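Local coordinates for SusD-like carbohydrate binding protein BF1063 (Bacteroides fragilis NCTC 9343, PDB 3I4G) that probably binds carbohydrate at the bacterial outer membrane, as a member of the SusD family of glycan-capturing proteins, at residues Arg104-Ile109 with Arg120-Ala125; Arg194-Ala199 with Glu250-Ile255; Arg386-Leu391 with Arg445-Met450. All blocks are in the same frame, centred on the assembly; numbering follows the deposited sequence. Where two conformers were deposited one is given.

Interaction 1 of 3, residues Arg104-Ile109 with Arg120-Ala125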
ATOM      1  N   ARG A 104      -9.712 -20.344 -15.478  0.50  9.45           N
ATOM      2  CA  ARG A 104     -10.915 -20.805 -16.156  0.50  9.76           C
ATOM      3  C   ARG A 104     -11.341 -19.809 -17.235  0.50  9.74           C
ATOM      4  O   ARG A 104     -11.743 -20.213 -18.335  0.50 10.48           O
ATOM      5  CB  ARG A 104     -12.037 -21.060 -15.144  0.50 11.08           C
ATOM      6  CG  ARG A 104     -11.768 -22.282 -14.293  0.50 15.86           C
ATOM      7  CD  ARG A 104     -12.917 -22.556 -13.351  0.50 15.35           C
ATOM      8  NE  ARG A 104     -12.633 -23.696 -12.493  0.50 25.66           N
ATOM      9  N   PHE A 105     -11.251 -18.521 -16.941  1.00  9.29           N
ATOM     10  CA  PHE A 105     -11.586 -17.503 -17.921  1.00 10.04           C
ATOM     11  C   PHE A 105     -10.721 -17.609 -19.165  1.00  9.17           C
ATOM     12  O   PHE A 105     -11.259 -17.582 -20.286  1.00  8.72           O
ATOM     13  CB  PHE A 105     -11.395 -16.118 -17.291  1.00  9.47           C
ATOM     14  CG  PHE A 105     -11.748 -14.971 -18.205  1.00  9.63           C
ATOM     15  CD1 PHE A 105     -10.841 -14.452 -19.121  1.00 10.33           C
ATOM     16  CD2 PHE A 105     -12.987 -14.363 -18.110  1.00 12.12           C
ATOM     17  CE1 PHE A 105     -11.184 -13.374 -19.938  1.00 10.45           C
ATOM     18  CE2 PHE A 105     -13.330 -13.300 -18.947  1.00 12.28           C
ATOM     19  CZ  PHE A 105     -12.430 -12.813 -19.848  1.00  9.75           C
ATOM     20  N   LEU A 106      -9.415 -17.768 -18.973  1.00  9.15           N
ATOM     21  CA  LEU A 106      -8.458 -17.810 -20.086  1.00  9.09           C
ATOM     22  C   LEU A 106      -8.675 -19.037 -20.934  1.00 11.56           C
ATOM     23  O   LEU A 106      -8.546 -18.961 -22.166  1.00 14.43           O
ATOM     24  CB  LEU A 106      -7.040 -17.704 -19.546  1.00  8.61           C
ATOM     25  CG  LEU A 106      -6.675 -16.298 -19.062  1.00  8.71           C
ATOM     26  CD1 LEU A 106      -5.425 -16.346 -18.193  1.00 11.19           C
ATOM     27  CD2 LEU A 106      -6.532 -15.320 -20.285  1.00 11.27           C
ATOM     28  N   VAL A 107      -9.026 -20.153 -20.304  0.70 10.18           N
ATOM     29  CA  VAL A 107      -9.353 -21.358 -21.061  0.70 10.99           C
ATOM     30  C   VAL A 107     -10.687 -21.174 -21.772  0.70 10.11           C
ATOM     31  O   VAL A 107     -10.801 -21.372 -22.974  0.70  9.74           O
ATOM     32  CB  VAL A 107      -9.444 -22.589 -20.148  0.70 10.70           C
ATOM     33  CG1 VAL A 107     -10.045 -23.786 -20.912  0.70 12.30           C
ATOM     34  CG2 VAL A 107      -8.085 -22.922 -19.562  0.70 18.30           C
ATOM     35  N   GLY A 108     -11.701 -20.768 -21.027  1.00 10.44           N
ATOM     36  CA  GLY A 108     -13.056 -20.666 -21.549  1.00 11.00           C
ATOM     37  C   GLY A 108     -13.218 -19.729 -22.724  1.00 11.23           C
ATOM     38  O   GLY A 108     -13.995 -20.001 -23.633  1.00 11.08           O
ATOM     39  N   ILE A 109     -12.471 -18.619 -22.738  1.00  9.06           N
ATOM     40  CA  ILE A 109     -12.618 -17.619 -23.796  1.00  9.94           C
ATOM     41  C   ILE A 109     -11.860 -17.957 -25.080  1.00  8.79           C
ATOM     42  O   ILE A 109     -12.148 -17.376 -26.135  1.00  9.50           O
ATOM     43  CB  ILE A 109     -12.179 -16.214 -23.271  1.00  9.98           C
ATOM     44  CG1 ILE A 109     -12.856 -15.117 -24.088  1.00 10.90           C
ATOM     45  CG2 ILE A 109     -10.664 -16.075 -23.279  1.00 10.69           C
ATOM     46  CD1 ILE A 109     -12.629 -13.705 -23.506  1.00 14.70           C
ATOM     47  N   ARG A 120      -8.494  -7.675 -25.625  1.00  8.27           N
ATOM     48  CA  ARG A 120      -8.355  -6.851 -24.427  1.00  7.74           C
ATOM     49  C   ARG A 120      -8.654  -7.640 -23.170  1.00  8.09           C
ATOM     50  O   ARG A 120      -7.891  -7.598 -22.200  1.00  8.80           O
ATOM     51  CB  ARG A 120      -9.277  -5.645 -24.526  1.00  7.23           C
ATOM     52  CG  ARG A 120      -9.177  -4.769 -23.301  1.00  8.40           C
ATOM     53  CD  ARG A 120     -10.134  -3.625 -23.413  1.00  9.31           C
ATOM     54  NE  ARG A 120     -10.062  -2.783 -22.222  1.00  9.89           N
ATOM     55  CZ  ARG A 120     -10.798  -1.691 -22.047  1.00 10.12           C
ATOM     56  NH1 ARG A 120     -11.626  -1.260 -22.987  1.00 10.95           N
ATOM     57  NH2 ARG A 120     -10.679  -0.990 -20.920  1.00 10.37           N
HETATM   58  N   MSE A 121      -9.756  -8.363 -23.164  1.00  7.88           N
HETATM   59  CA  MSE A 121     -10.160  -9.084 -21.947  1.00  8.90           C
HETATM   60  C   MSE A 121      -9.182 -10.194 -21.565  1.00  9.82           C
HETATM   61  O   MSE A 121      -8.910 -10.404 -20.386  1.00  8.85           O
HETATM   62  CB  MSE A 121     -11.549  -9.654 -22.096  1.00 10.19           C
HETATM   63  CG  MSE A 121     -12.617  -8.530 -22.208  1.00  9.58           C
HETATM   64 SE   MSE A 121     -14.423  -9.209 -21.992  0.75 10.88          SE
HETATM   65  CE  MSE A 121     -14.550  -9.867 -23.737  1.00 15.64           C
ATOM     66  N   ILE A 122      -8.569 -10.842 -22.546  1.00  8.23           N
ATOM     67  CA  ILE A 122      -7.521 -11.816 -22.283  1.00  8.61           C
ATOM     68  C   ILE A 122      -6.363 -11.111 -21.582  1.00  8.99           C
ATOM     69  O   ILE A 122      -5.830 -11.596 -20.601  1.00  8.59           O
ATOM     70  CB  ILE A 122      -7.014 -12.490 -23.561  1.00  8.88           C
ATOM     71  CG1 ILE A 122      -8.082 -13.450 -24.088  1.00  8.72           C
ATOM     72  CG2 ILE A 122      -5.679 -13.227 -23.301  1.00  9.00           C
ATOM     73  CD1 ILE A 122      -7.850 -13.953 -25.501  1.00  8.77           C
ATOM     74  N   ALA A 123      -5.961  -9.949 -22.106  1.00  9.05           N
ATOM     75  CA  ALA A 123      -4.902  -9.177 -21.445  1.00  9.55           C
ATOM     76  C   ALA A 123      -5.271  -8.771 -20.021  1.00  9.85           C
ATOM     77  O   ALA A 123      -4.416  -8.799 -19.113  1.00  8.99           O
ATOM     78  CB  ALA A 123      -4.562  -7.951 -22.289  1.00  8.48           C
ATOM     79  N   GLU A 124      -6.522  -8.390 -19.784  1.00  8.13           N
ATOM     80  CA  GLU A 124      -6.965  -8.025 -18.434  1.00  8.06           C
ATOM     81  C   GLU A 124      -6.875  -9.209 -17.506  1.00  8.81           C
ATOM     82  O   GLU A 124      -6.403  -9.069 -16.381  1.00  9.20           O
ATOM     83  CB  GLU A 124      -8.368  -7.464 -18.484  1.00  8.24           C
ATOM     84  CG  GLU A 124      -8.438  -6.158 -19.254  1.00  9.86           C
ATOM     85  CD  GLU A 124      -9.801  -5.573 -19.265  1.00 10.25           C
ATOM     86  OE1 GLU A 124     -10.161  -4.855 -18.307  1.00 10.36           O
ATOM     87  OE2 GLU A 124     -10.538  -5.831 -20.231  1.00 10.19           O
ATOM     88  N   ALA A 125      -7.342 -10.367 -17.950  1.00  8.97           N
ATOM     89  CA  ALA A 125      -7.259 -11.570 -17.129  1.00  8.32           C
ATOM     90  C   ALA A 125      -5.821 -11.950 -16.837  1.00  8.54           C
ATOM     91  O   ALA A 125      -5.494 -12.363 -15.710  1.00  9.38           O
ATOM     92  CB  ALA A 125      -7.996 -12.741 -17.803  1.00  9.14           C
TER
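Phe105 and Leu106 reach helix 116-139 by different first torsions. In Phe105, CG stands anti to the backbone N (chi1 -178°), which sends the ring straight across toward Met121 and Ala125; in Leu106, CG lies beside the backbone N (chi1 -74°), and the CD2 branch swings over to Ile122. The CD1-CE1-CZ side of the Phe105 ring carries its contacts with the facing helix, which come in obliquely. Its CD1 rests 3.6 Å from Ala125 CB, CE1 comes to 3.8 Å from the carbonyl oxygen of Met121, and CZ touches Met121 CB, the two side chains crossing at about a right angle. The small methyl of Ala125 lets the ring come close to the backbone of the opposite helix, and the same methyl also receives Leu106, whose CD2 is 3.9 Å from Ala125 CB.

Ile122 fits between two residues of the other helix and gives each a different branch. Its CG2 meets Leu106 CD2 at 3.8 Å, while its CG1 lies 3.8 Å from Ile109 CG2. Farther along, Ile109 CD1 approaches the selenomethionine methyl Met121 CE more loosely, at 4.3 Å. No hydrogen bond joins the segments; side-chain packing, nearly all of it apolar, makes the contact. Helix 21-33 covers part of it, with Leu31 against Phe105 and Leu28 against Met121, and Trp18 meets the Phe105 ring edge-to-face.

The segment axes approach to 9.9 Å and run nearly antiparallel, 158° between their directions. Helices 86-109 and 116-139, joined by a short connection, thus form an antiparallel helical hairpin, consistent with the tetratricopeptide-like helical scaffold of SusD proteins.

Interaction 2 of 3, residues Arg194-Ala199 with Glu250-Ile255; sequences RACKQA and ENIFYI
Ile252 and Phe253 pack against the start of helix 197-211 from a classic beta bulge, in which both residues face Ile385 of the neighbouring strand 380-386. The chain turns a corner at Phe253, and both side chains point toward segment 194-199.

The apolar contacts centre on the CG2 methyl of Ile252 and on Phe253. Ile252 CG2, anti to the backbone N, projects into the first turn of the helix: it lies 3.5 Å from Ala199 N, close to the carbonyl carbon of Gln198, and 3.9 Å from Cys196 SG. Phe253 takes the next place along. Its CB meets Ala199 CB at 3.8 Å, and the far part of its ring extends back along the loop to Ala195, where CE1 comes to 4.2 Å from Ala195 CA. Of the Gln198 side chain, CB touches Ile252 CG2; the chain then bends at chi2 and carries the amide away to Phe184 N and Asp229.

Polar contacts at the helix start are local. Cys196 occupies the N-cap, its SG set between the backbone N and the carbonyl carbon (chi1 70°), from where it accepts a weak capping bond from Ala199 N at 3.6 Å. The sulfur therefore serves both as cap and as an apolar neighbour of Ile252.

No direct hydrogen bond crosses between the segments; a water does the bridging. It donates to the carbonyl oxygens on both sides and accepts from the loop, tying the bulge to the residues that lead into the helix: its oxygen lies 2.9 Å from Arg194 O, 2.9 Å from Cys196 N and 2.7 Å from Ile252 O.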
ATOM      1  N   ARG A 194     -10.666  -0.097 -14.703  1.00  9.09           N
ATOM      2  CA  ARG A 194     -10.113  -1.127 -15.623  1.00  8.80           C
ATOM      3  C   ARG A 194      -8.611  -0.930 -15.799  1.00 10.38           C
ATOM      4  O   ARG A 194      -8.097   0.205 -15.748  1.00  9.67           O
ATOM      5  CB  ARG A 194     -10.790  -1.076 -16.982  1.00  8.74           C
ATOM      6  CG  ARG A 194     -12.292  -1.284 -16.975  1.00 15.70           C
ATOM      7  CD  ARG A 194     -12.742  -2.702 -17.046  1.00 16.32           C
ATOM      8  NE  ARG A 194     -12.464  -3.377 -18.334  1.00 11.21           N
ATOM      9  CZ  ARG A 194     -13.214  -3.346 -19.429  1.00 11.80           C
ATOM     10  NH1 ARG A 194     -14.269  -2.564 -19.537  1.00 15.25           N
ATOM     11  NH2 ARG A 194     -12.835  -4.037 -20.486  1.00 12.65           N
ATOM     12  N   ALA A 195      -7.892  -2.025 -15.991  1.00  8.83           N
ATOM     13  CA  ALA A 195      -6.429  -1.997 -16.170  1.00  9.93           C
ATOM     14  C   ALA A 195      -5.988  -1.423 -17.511  1.00  9.72           C
ATOM     15  O   ALA A 195      -6.467  -1.849 -18.541  1.00 10.60           O
ATOM     16  CB  ALA A 195      -5.835  -3.410 -16.010  1.00 10.22           C
ATOM     17  N   CYS A 196      -5.087  -0.452 -17.472  1.00  9.17           N
ATOM     18  CA  CYS A 196      -4.502   0.091 -18.672  1.00  8.45           C
ATOM     19  C   CYS A 196      -3.065  -0.400 -18.896  1.00  8.74           C
ATOM     20  O   CYS A 196      -2.460  -1.023 -18.034  1.00  8.53           O
ATOM     21  CB  CYS A 196      -4.532   1.626 -18.644  1.00  8.77           C
ATOM     22  SG  CYS A 196      -3.449   2.390 -17.469  1.00  9.89           S
ATOM     23  N   LYS A 197      -2.532  -0.098 -20.066  1.00  8.31           N
ATOM     24  CA  LYS A 197      -1.190  -0.460 -20.448  1.00  8.05           C
ATOM     25  C   LYS A 197      -0.196  -0.072 -19.361  1.00  8.63           C
ATOM     26  O   LYS A 197       0.649  -0.852 -18.936  1.00  7.96           O
ATOM     27  CB  LYS A 197      -0.857   0.254 -21.776  1.00  8.30           C
ATOM     28  CG  LYS A 197       0.506  -0.029 -22.332  1.00  9.01           C
ATOM     29  CD  LYS A 197       0.759   0.680 -23.676  1.00 11.10           C
ATOM     30  CE  LYS A 197      -0.273   0.405 -24.761  1.00 12.20           C
ATOM     31  NZ  LYS A 197      -0.210  -1.030 -25.176  1.00 14.93           N
ATOM     32  N   GLN A 198      -0.291   1.173 -18.914  1.00  9.17           N
ATOM     33  CA  GLN A 198       0.610   1.689 -17.878  1.00  8.35           C
ATOM     34  C   GLN A 198       0.486   0.966 -16.547  1.00  8.39           C
ATOM     35  O   GLN A 198       1.479   0.907 -15.803  1.00  8.70           O
ATOM     36  CB  GLN A 198       0.387   3.197 -17.699  1.00  8.79           C
ATOM     37  CG  GLN A 198       0.863   4.045 -18.878  1.00  8.49           C
ATOM     38  CD  GLN A 198      -0.194   4.301 -19.940  1.00  7.93           C
ATOM     39  OE1 GLN A 198      -1.173   3.514 -20.121  1.00  8.52           O
ATOM     40  NE2 GLN A 198      -0.034   5.438 -20.645  1.00  9.02           N
ATOM     41  N   ALA A 199      -0.690   0.447 -16.197  1.00  8.58           N
ATOM     42  CA  ALA A 199      -0.826  -0.361 -14.968  1.00  8.03           C
ATOM     43  C   ALA A 199       0.011  -1.628 -15.086  1.00  8.28           C
ATOM     44  O   ALA A 199       0.750  -1.998 -14.150  1.00  8.51           O
ATOM     45  CB  ALA A 199      -2.306  -0.688 -14.679  1.00  9.71           C
ATOM     46  N   GLU A 250      -2.708  11.190 -12.624  1.00  8.38           N
ATOM     47  CA  GLU A 250      -1.677  10.563 -11.785  1.00  8.86           C
ATOM     48  C   GLU A 250      -2.039   9.143 -11.342  1.00  8.74           C
ATOM     49  O   GLU A 250      -1.174   8.257 -11.313  1.00  8.36           O
ATOM     50  CB  GLU A 250      -1.397  11.414 -10.552  1.00  9.07           C
ATOM     51  CG  GLU A 250      -0.437  10.758  -9.557  1.00  9.38           C
ATOM     52  CD  GLU A 250       0.277  11.709  -8.648  1.00 10.40           C
ATOM     53  OE1 GLU A 250       0.093  12.934  -8.770  1.00  9.78           O
ATOM     54  OE2 GLU A 250       1.063  11.188  -7.813  1.00  9.89           O
ATOM     55  N   ASN A 251      -3.301   8.917 -11.009  1.00  8.73           N
ATOM     56  CA  ASN A 251      -3.747   7.620 -10.499  1.00  8.36           C
ATOM     57  C   ASN A 251      -3.951   6.669 -11.684  1.00  9.28           C
ATOM     58  O   ASN A 251      -4.946   6.714 -12.373  1.00  9.12           O
ATOM     59  CB  ASN A 251      -5.012   7.763  -9.653  1.00  8.38           C
ATOM     60  CG  ASN A 251      -4.757   8.445  -8.321  1.00  8.45           C
ATOM     61  OD1 ASN A 251      -3.613   8.494  -7.842  1.00  8.68           O
ATOM     62  ND2 ASN A 251      -5.816   9.002  -7.729  1.00  8.45           N
ATOM     63  N   ILE A 252      -2.964   5.816 -11.890  1.00  8.08           N
ATOM     64  CA  ILE A 252      -2.898   4.898 -13.033  1.00  9.39           C
ATOM     65  C   ILE A 252      -3.783   3.689 -12.814  1.00 10.47           C
ATOM     66  O   ILE A 252      -4.515   3.292 -13.715  1.00  9.46           O
ATOM     67  CB  ILE A 252      -1.444   4.496 -13.280  1.00  8.26           C
ATOM     68  CG1 ILE A 252      -0.675   5.691 -13.847  1.00  8.66           C
ATOM     69  CG2 ILE A 252      -1.345   3.307 -14.259  1.00  9.91           C
ATOM     70  CD1 ILE A 252       0.860   5.565 -13.813  1.00  9.93           C
ATOM     71  N   PHE A 253      -3.693   3.093 -11.629  1.00  8.33           N
ATOM     72  CA  PHE A 253      -4.500   1.920 -11.257  1.00  9.22           C
ATOM     73  C   PHE A 253      -5.006   2.169  -9.848  1.00  8.42           C
ATOM     74  O   PHE A 253      -4.240   2.579  -8.983  1.00  8.36           O
ATOM     75  CB  PHE A 253      -3.708   0.606 -11.390  1.00  8.78           C
ATOM     76  CG  PHE A 253      -4.561  -0.629 -11.224  1.00  9.42           C
ATOM     77  CD1 PHE A 253      -5.506  -0.966 -12.166  1.00 11.06           C
ATOM     78  CD2 PHE A 253      -4.417  -1.456 -10.125  1.00 10.66           C
ATOM     79  CE1 PHE A 253      -6.343  -2.056 -11.972  1.00 12.30           C
ATOM     80  CE2 PHE A 253      -5.247  -2.569  -9.959  1.00 10.70           C
ATOM     81  CZ  PHE A 253      -6.202  -2.854 -10.868  1.00 11.35           C
ATOM     82  N   TYR A 254      -6.269   1.880  -9.593  1.00  8.54           N
ATOM     83  CA  TYR A 254      -6.907   2.198  -8.323  1.00  8.63           C
ATOM     84  C   TYR A 254      -8.109   1.330  -8.096  1.00  8.42           C
ATOM     85  O   TYR A 254      -8.620   0.663  -9.033  1.00  8.73           O
ATOM     86  CB  TYR A 254      -7.319   3.682  -8.318  1.00  9.61           C
ATOM     87  CG  TYR A 254      -8.080   4.116  -9.537  1.00  8.81           C
ATOM     88  CD1 TYR A 254      -9.444   3.820  -9.669  1.00  9.32           C
ATOM     89  CD2 TYR A 254      -7.451   4.815 -10.568  1.00 10.07           C
ATOM     90  CE1 TYR A 254     -10.147   4.235 -10.829  1.00 10.27           C
ATOM     91  CE2 TYR A 254      -8.138   5.225 -11.679  1.00 10.41           C
ATOM     92  CZ  TYR A 254      -9.472   4.946 -11.807  1.00  9.90           C
ATOM     93  OH  TYR A 254     -10.154   5.354 -12.956  1.00 11.43           O
ATOM     94  N   ILE A 255      -8.601   1.338  -6.856  1.00  8.73           N
ATOM     95  CA  ILE A 255      -9.852   0.690  -6.491  1.00  7.93           C
ATOM     96  C   ILE A 255     -10.868   1.774  -6.158  1.00  8.99           C
ATOM     97  O   ILE A 255     -10.631   2.594  -5.262  1.00  9.60           O
ATOM     98  CB  ILE A 255      -9.697  -0.251  -5.280  1.00  8.42           C
ATOM     99  CG1 ILE A 255      -8.490  -1.188  -5.388  1.00  9.94           C
ATOM    100  CG2 ILE A 255     -10.996  -1.016  -5.115  1.00 10.17           C
ATOM    101  CD1 ILE A 255      -8.453  -2.064  -6.676  1.00  9.87           C
TER
HETATM  102  O   HOH W   1      -5.452   1.060 -14.975  1.00  9.57           O

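Interaction 3 of 3, residues Arg386-Leu391 with Arg445-Met450; sequences RYAEVL and RIELAM
Arg386 and Glu447 form a buried salt bridge beside the start of helix 387-400. From CB, which points toward segment 445-450, the Arg386 chain passes through CG, packed on Asn251, and bends at chi3 (-68°), turning the guanidinium toward the end of helix 433-447. Beyond NE, the CZ atom lies 4.0 Å from Leu448 CD2, which covers one face of the group and comes to 3.5 Å from NH2. At the tip, both terminal nitrogens grip the same oxygen. NH1 donates to Glu447 OE2 at 2.9 Å, and OE2 receives it on the lone pair turned away from the other carboxylate oxygen. NH2 reaches the same OE2 at 3.2 Å in a more bent bond (141°), arriving from above the carboxylate plane, and the two flat groups are inclined 60° to each other. NH2 also lies 2.9 Å from the backbone Glu447 O, near the guanidinium plane.

Ala388 CB packs against the acceptor, 3.5 Å from Glu447 OE2. On its other branch, Leu448 CD1 meets Glu389 CG, their side chains crossing at about a right angle.

Further charges extend the network: Arg386 also pairs with Glu250 and Glu451, Glu447 with Arg318 and Arg420, and Glu389 with Arg206. Such closely matched opposite charges would be expected to keep the buried groups ionised. The result is a buried ion-pair cluster that joins the N-terminal end of one helix to the C-terminal end of another within the SusD family region.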
ATOM      1  N   ARG A 386       0.383   5.019  -8.541  1.00  7.30           N
ATOM      2  CA  ARG A 386       0.413   6.458  -8.816  1.00  7.16           C
ATOM      3  C   ARG A 386       1.639   6.800  -9.651  1.00  7.25           C
ATOM      4  O   ARG A 386       2.725   6.226  -9.497  1.00  7.79           O
ATOM      5  CB  ARG A 386       0.416   7.280  -7.513  1.00  7.64           C
ATOM      6  CG  ARG A 386      -0.780   7.058  -6.667  1.00  8.22           C
ATOM      7  CD  ARG A 386      -1.018   8.116  -5.607  1.00  8.66           C
ATOM      8  NE  ARG A 386      -0.073   8.201  -4.494  1.00  8.53           N
ATOM      9  CZ  ARG A 386       0.868   9.142  -4.329  1.00  9.12           C
ATOM     10  NH1 ARG A 386       1.209  10.015  -5.286  1.00  8.55           N
ATOM     11  NH2 ARG A 386       1.533   9.173  -3.189  1.00  9.21           N
ATOM     12  N   TYR A 387       1.468   7.816 -10.498  1.00  8.13           N
ATOM     13  CA  TYR A 387       2.611   8.268 -11.318  1.00  8.31           C
ATOM     14  C   TYR A 387       3.794   8.721 -10.441  1.00  8.33           C
ATOM     15  O   TYR A 387       4.929   8.592 -10.835  1.00  8.93           O
ATOM     16  CB  TYR A 387       2.187   9.370 -12.283  1.00  8.26           C
ATOM     17  CG  TYR A 387       3.173   9.716 -13.390  1.00  9.14           C
ATOM     18  CD1 TYR A 387       3.640   8.748 -14.245  1.00  8.38           C
ATOM     19  CD2 TYR A 387       3.586  11.030 -13.584  1.00  8.32           C
ATOM     20  CE1 TYR A 387       4.490   9.076 -15.279  1.00  9.58           C
ATOM     21  CE2 TYR A 387       4.436  11.357 -14.606  1.00  8.72           C
ATOM     22  CZ  TYR A 387       4.874  10.382 -15.438  1.00  9.52           C
ATOM     23  OH  TYR A 387       5.708  10.709 -16.508  1.00 10.16           O
ATOM     24  N   ALA A 388       3.548   9.261  -9.237  1.00  8.35           N
ATOM     25  CA  ALA A 388       4.685   9.599  -8.397  1.00  8.32           C
ATOM     26  C   ALA A 388       5.544   8.386  -8.080  1.00  8.26           C
ATOM     27  O   ALA A 388       6.768   8.499  -8.003  1.00  9.04           O
ATOM     28  CB  ALA A 388       4.226  10.198  -7.108  1.00  9.09           C
ATOM     29  N   GLU A 389       4.935   7.212  -7.891  1.00  8.79           N
ATOM     30  CA  GLU A 389       5.730   6.008  -7.647  1.00  7.73           C
ATOM     31  C   GLU A 389       6.511   5.644  -8.911  1.00  9.48           C
ATOM     32  O   GLU A 389       7.654   5.185  -8.839  1.00  9.90           O
ATOM     33  CB  GLU A 389       4.853   4.831  -7.231  1.00  8.52           C
ATOM     34  CG  GLU A 389       5.721   3.586  -6.986  1.00  8.47           C
ATOM     35  CD  GLU A 389       4.968   2.297  -6.746  1.00 10.30           C
ATOM     36  OE1 GLU A 389       3.764   2.341  -6.435  1.00 10.50           O
ATOM     37  OE2 GLU A 389       5.607   1.214  -6.872  1.00 11.74           O
ATOM     38  N   VAL A 390       5.906   5.795 -10.083  1.00  8.58           N
ATOM     39  CA  VAL A 390       6.604   5.530 -11.334  1.00  7.74           C
ATOM     40  C   VAL A 390       7.854   6.390 -11.478  1.00  8.19           C
ATOM     41  O   VAL A 390       8.916   5.880 -11.850  1.00  8.41           O
ATOM     42  CB  VAL A 390       5.647   5.755 -12.543  1.00  8.86           C
ATOM     43  CG1 VAL A 390       6.375   5.689 -13.877  1.00  9.61           C
ATOM     44  CG2 VAL A 390       4.486   4.740 -12.499  1.00 10.68           C
ATOM     45  N   LEU A 391       7.726   7.685 -11.191  1.00  8.73           N
ATOM     46  CA  LEU A 391       8.870   8.592 -11.300  1.00  7.88           C
ATOM     47  C   LEU A 391       9.954   8.243 -10.303  1.00  8.23           C
ATOM     48  O   LEU A 391      11.140   8.181 -10.652  1.00  8.42           O
ATOM     49  CB  LEU A 391       8.429  10.044 -11.099  1.00  7.30           C
ATOM     50  CG  LEU A 391       7.468  10.621 -12.114  1.00  7.74           C
ATOM     51  CD1 LEU A 391       7.119  12.082 -11.775  1.00  9.46           C
ATOM     52  CD2 LEU A 391       8.045  10.536 -13.535  1.00  9.41           C
ATOM     53  N   ARG A 445       9.366   6.983   0.887  1.00  7.98           N
ATOM     54  CA  ARG A 445       8.702   6.793   2.183  1.00  7.40           C
ATOM     55  C   ARG A 445       7.707   7.909   2.449  1.00  8.77           C
ATOM     56  O   ARG A 445       6.550   7.669   2.812  1.00  8.67           O
ATOM     57  CB  ARG A 445       9.731   6.755   3.315  1.00  8.24           C
ATOM     58  CG  ARG A 445       9.105   6.463   4.632  1.00  8.43           C
ATOM     59  CD  ARG A 445      10.037   6.475   5.803  1.00  8.85           C
ATOM     60  NE  ARG A 445       9.318   5.953   7.002  1.00  8.12           N
ATOM     61  CZ  ARG A 445       9.824   5.862   8.219  1.00  9.29           C
ATOM     62  NH1 ARG A 445      11.045   6.271   8.485  1.00  8.82           N
ATOM     63  NH2 ARG A 445       9.072   5.378   9.188  1.00  9.04           N
ATOM     64  N   ILE A 446       8.138   9.141   2.254  1.00  8.47           N
ATOM     65  CA  ILE A 446       7.266  10.271   2.511  1.00  7.91           C
ATOM     66  C   ILE A 446       6.119  10.357   1.523  1.00  8.31           C
ATOM     67  O   ILE A 446       4.944  10.456   1.883  1.00  8.60           O
ATOM     68  CB  ILE A 446       8.080  11.594   2.476  1.00  8.32           C
ATOM     69  CG1 ILE A 446       9.144  11.629   3.570  1.00  9.99           C
ATOM     70  CG2 ILE A 446       7.153  12.818   2.569  1.00  9.49           C
ATOM     71  CD1 ILE A 446       8.654  11.327   4.969  1.00 11.43           C
ATOM     72  N   GLU A 447       6.440  10.237   0.242  1.00  8.43           N
ATOM     73  CA  GLU A 447       5.408  10.383  -0.787  1.00  7.80           C
ATOM     74  C   GLU A 447       4.308   9.352  -0.677  1.00  8.37           C
ATOM     75  O   GLU A 447       3.129   9.686  -0.836  1.00  8.90           O
ATOM     76  CB  GLU A 447       6.058  10.326  -2.164  1.00  7.35           C
ATOM     77  CG  GLU A 447       5.088  10.397  -3.304  1.00  8.51           C
ATOM     78  CD  GLU A 447       4.321  11.695  -3.432  1.00  8.30           C
ATOM     79  OE1 GLU A 447       4.749  12.707  -2.846  1.00  9.18           O
ATOM     80  OE2 GLU A 447       3.287  11.697  -4.123  1.00  9.03           O
ATOM     81  N   LEU A 448       4.671   8.109  -0.368  1.00  8.28           N
ATOM     82  CA  LEU A 448       3.718   7.007  -0.358  1.00  8.11           C
ATOM     83  C   LEU A 448       3.273   6.592   1.021  1.00  8.80           C
ATOM     84  O   LEU A 448       2.611   5.566   1.158  1.00  9.22           O
ATOM     85  CB  LEU A 448       4.344   5.795  -1.064  1.00  8.19           C
ATOM     86  CG  LEU A 448       4.808   6.006  -2.493  1.00  9.50           C
ATOM     87  CD1 LEU A 448       5.567   4.750  -2.988  1.00 11.20           C
ATOM     88  CD2 LEU A 448       3.646   6.355  -3.427  1.00 11.39           C
ATOM     89  N   ALA A 449       3.539   7.389   2.037  1.00  8.69           N
ATOM     90  CA  ALA A 449       3.196   7.003   3.398  1.00  6.85           C
ATOM     91  C   ALA A 449       1.715   6.709   3.577  1.00  8.55           C
ATOM     92  O   ALA A 449       0.836   7.459   3.137  1.00  9.02           O
ATOM     93  CB  ALA A 449       3.664   8.076   4.413  1.00  9.30           C
HETATM   94  N   MSE A 450       1.434   5.609   4.278  1.00  7.72           N
HETATM   95  CA  MSE A 450       0.101   5.128   4.640  1.00  8.63           C
HETATM   96  C   MSE A 450      -0.653   4.517   3.470  1.00  9.24           C
HETATM   97  O   MSE A 450      -1.845   4.248   3.622  1.00 10.23           O
HETATM   98  CB  MSE A 450      -0.757   6.211   5.313  1.00  8.18           C
HETATM   99  CG  MSE A 450      -0.109   6.834   6.543  1.00  8.49           C
HETATM  100 SE   MSE A 450       0.500   5.597   7.942  0.75  8.60          SE
HETATM  101  CE  MSE A 450      -1.201   4.702   8.195  1.00 14.93           C
TER

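In the fold
All three contacts are largely buried, though two touching residues of interaction 1, Leu106 and Ile122, are partly exposed. Their distances from the chain's centre differ: about 27 Å for the centre of interaction 1, 15 Å for interaction 2 and 10 Å for interaction 3. Chemistry changes along this path, from mainly apolar helix packing, through apolar packing bridged by water, to clustered charges. Interaction 2 touches both others. Glu124 OE1 of helix 116-139 forms a salt bridge to Arg194 NE at 2.7 Å, while Glu250 OE2 pairs with Arg386 NH1 at 2.8 Å. Interactions 1 and 3 do not meet. Strand 380-386, which neighbours the bulge of interaction 2, leads directly into the helix of interaction 3.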